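Local coordinates for putative major capsid protein (Cafeteriavirus-dependent mavirus, PDB 6G44) that probably builds the icosahedral shell of the virophage as its major capsid protein, a double jelly-roll that associates into trimers, at residues V148-K153 with Y387-S392. Numbering follows the deposited sequence.
Sequences VDEYNK and YNKRFS. With SO4 (sulfate ion), chain Z.
Lys389 and Arg390 come up from the turn before helix 391-394 and hold Glu150 and Tyr151 of the 148-153 loop. Lys389 starts toward the loop, and bends at chi2 and chi3 fold its chain compactly. Lys389 NZ lies 2.8 Å from Glu150 OE2 in a salt bridge and approaches from above the carboxylate plane. A water joins the same NZ to the backbone N of Val148. Glu150 CG, anti to its own carbonyl carbon, lies 3.5 Å above the Arg390 guanidinium plane, offset toward its rim. The bend at chi2 (87°) then swings the carboxylate toward Lys389. Glu150 OE2 also sits 3.7 Å from Arg390 NH2, but well out of that plane, so this long salt bridge is a matter of charge alone. The guanidinium spends its edge on other partners. Arg390 NH1 donates to Tyr151 OH at 3.1 Å, with the ring and guanidinium planes 79° apart. Tyr151 OH in turn donates to Ser392 OG at 2.8 Å. A sulfate ion, probably from the crystallisation liquor, takes Arg390 NE on O1, Arg390 NH2 on O2 and Lys389 NZ on O3. In the second subunit, Ser172 also binds this sulfate, Ser169 O accepts from Arg390 NH2, and Cys180 O from Ser392 OG. This salt-bridge network, in a largely buried contact, joins loop 148-153 to the N-terminal end of helix 391-394 at a subunit interface of the double jelly-roll capsid trimer.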
loop_
_atom_site.group_PDB
_atom_site.type_symbol
_atom_site.label_atom_id
_atom_site.label_comp_id
_atom_site.label_asym_id
_atom_site.label_seq_id
_atom_site.Cartn_x
_atom_site.Cartn_y
_atom_site.Cartn_z
ATOM N N VAL C 148 11.977 8.872 -2.634
ATOM C CA VAL C 148 13.188 9.315 -1.970
ATOM C C VAL C 148 14.263 8.250 -2.134
ATOM O O VAL C 148 14.012 7.056 -1.886
ATOM C CB VAL C 148 12.892 9.628 -0.487
ATOM C CG1 VAL C 148 14.154 9.897 0.292
ATOM C CG2 VAL C 148 11.920 10.795 -0.354
ATOM N N ASP C 149 15.467 8.673 -2.513
ATOM C CA ASP C 149 16.563 7.740 -2.763
ATOM C C ASP C 149 16.955 6.979 -1.500
ATOM O O ASP C 149 17.085 7.535 -0.397
ATOM C CB ASP C 149 17.823 8.480 -3.205
ATOM C CG ASP C 149 17.686 9.145 -4.557
ATOM O OD1 ASP C 149 16.984 8.628 -5.418
ATOM O OD2 ASP C 149 18.338 10.199 -4.752
ATOM N N GLU C 150 17.157 5.667 -1.662
ATOM C CA GLU C 150 17.612 4.827 -0.565
ATOM C C GLU C 150 19.115 4.705 -0.496
ATOM O O GLU C 150 19.653 4.511 0.598
ATOM C CB GLU C 150 16.983 3.435 -0.681
ATOM C CG GLU C 150 15.464 3.446 -0.565
ATOM C CD GLU C 150 14.696 3.686 -1.861
ATOM O OE1 GLU C 150 15.341 3.858 -2.928
ATOM O OE2 GLU C 150 13.438 3.695 -1.788
ATOM N N TYR C 151 19.771 4.750 -1.657
ATOM C CA TYR C 151 21.217 4.517 -1.762
ATOM C C TYR C 151 21.897 5.708 -2.448
ATOM O O TYR C 151 21.243 6.544 -3.069
ATOM C CB TYR C 151 21.528 3.189 -2.454
ATOM C CG TYR C 151 20.762 2.043 -1.846
ATOM C CD1 TYR C 151 21.114 1.516 -0.614
ATOM C CD2 TYR C 151 19.627 1.540 -2.449
ATOM C CE1 TYR C 151 20.367 0.513 -0.035
ATOM C CE2 TYR C 151 18.861 0.542 -1.863
ATOM C CZ TYR C 151 19.240 0.047 -0.649
ATOM O OH TYR C 151 18.452 -0.939 -0.081
ATOM N N ASN C 152 23.221 5.739 -2.369
ATOM C CA ASN C 152 23.964 6.891 -2.833
ATOM C C ASN C 152 24.344 6.838 -4.325
ATOM O O ASN C 152 25.006 7.764 -4.806
ATOM C CB ASN C 152 25.189 7.122 -1.941
ATOM C CG ASN C 152 26.313 6.143 -2.198
ATOM O OD1 ASN C 152 26.128 5.065 -2.751
ATOM N ND2 ASN C 152 27.510 6.521 -1.744
ATOM N N LYS C 153 23.943 5.781 -5.028
ATOM C CA LYS C 153 24.106 5.655 -6.469
ATOM C C LYS C 153 22.867 5.015 -7.064
ATOM O O LYS C 153 22.220 4.154 -6.432
ATOM C CB LYS C 153 25.276 4.761 -6.828
ATOM C CG LYS C 153 26.639 5.262 -6.414
ATOM C CD LYS C 153 27.686 4.430 -7.117
ATOM C CE LYS C 153 29.098 4.797 -6.723
ATOM N NZ LYS C 153 29.824 3.517 -6.711
ATOM N N TYR C 387 9.915 8.331 10.623
ATOM C CA TYR C 387 10.916 8.006 9.607
ATOM C C TYR C 387 10.393 6.893 8.713
ATOM O O TYR C 387 9.969 5.863 9.214
ATOM C CB TYR C 387 12.240 7.623 10.246
ATOM C CG TYR C 387 13.331 7.454 9.233
ATOM C CD1 TYR C 387 14.059 8.561 8.763
ATOM C CD2 TYR C 387 13.658 6.195 8.744
ATOM C CE1 TYR C 387 15.034 8.434 7.786
ATOM C CE2 TYR C 387 14.645 6.041 7.790
ATOM C CZ TYR C 387 15.358 7.150 7.336
ATOM O OH TYR C 387 16.357 6.990 6.382
ATOM N N ASN C 388 10.472 7.109 7.403
ATOM C CA ASN C 388 9.676 6.338 6.428
ATOM C C ASN C 388 10.475 5.541 5.414
ATOM O O ASN C 388 9.904 5.055 4.442
ATOM C CB ASN C 388 8.658 7.256 5.727
ATOM C CG ASN C 388 9.315 8.345 4.920
ATOM O OD1 ASN C 388 10.497 8.261 4.568
ATOM N ND2 ASN C 388 8.550 9.417 4.636
ATOM N N LYS C 389 11.768 5.348 5.645
ATOM C CA LYS C 389 12.630 4.590 4.745
ATOM C C LYS C 389 13.214 3.347 5.403
ATOM O O LYS C 389 13.232 3.223 6.623
ATOM C CB LYS C 389 13.769 5.452 4.197
ATOM C CG LYS C 389 13.296 6.684 3.440
ATOM C CD LYS C 389 12.364 6.353 2.290
ATOM C CE LYS C 389 13.059 5.592 1.173
ATOM N NZ LYS C 389 12.095 5.116 0.152
ATOM N N ARG C 390 13.682 2.449 4.548
ATOM C CA ARG C 390 14.258 1.149 4.969
ATOM C C ARG C 390 15.543 1.328 5.783
ATOM O O ARG C 390 16.244 2.347 5.666
ATOM C CB ARG C 390 14.521 0.258 3.764
ATOM C CG ARG C 390 15.618 0.792 2.848
ATOM C CD ARG C 390 15.768 0.049 1.538
ATOM N NE ARG C 390 14.610 0.263 0.680
ATOM C CZ ARG C 390 14.534 -0.209 -0.547
ATOM N NH1 ARG C 390 15.532 -0.892 -1.048
ATOM N NH2 ARG C 390 13.475 0.048 -1.314
ATOM N N PHE C 391 15.874 0.316 6.587
ATOM C CA PHE C 391 17.050 0.373 7.443
ATOM C C PHE C 391 18.365 0.530 6.651
ATOM O O PHE C 391 19.254 1.271 7.077
ATOM C CB PHE C 391 17.113 -0.864 8.351
ATOM C CG PHE C 391 18.273 -0.855 9.304
ATOM C CD1 PHE C 391 18.410 0.174 10.243
ATOM C CD2 PHE C 391 19.248 -1.832 9.257
ATOM C CE1 PHE C 391 19.488 0.219 11.133
ATOM C CE2 PHE C 391 20.321 -1.788 10.134
ATOM C CZ PHE C 391 20.436 -0.784 11.061
ATOM N N SER C 392 18.480 -0.136 5.505
ATOM C CA SER C 392 19.695 -0.061 4.666
ATOM C C SER C 392 19.934 1.345 4.107
ATOM O O SER C 392 21.064 1.648 3.755
ATOM C CB SER C 392 19.670 -1.080 3.525
ATOM O OG SER C 392 18.559 -0.900 2.700
HETATM S S SO4 Z . 11.380 1.747 1.520
HETATM O O1 SO4 Z . 12.738 2.219 1.732
HETATM O O2 SO4 Z . 11.351 0.762 0.450
HETATM O O3 SO4 Z . 10.517 2.913 1.148
HETATM O O4 SO4 Z . 10.862 1.161 2.785
HETATM O O HOH W 1 10.316 6.996 -1.107
#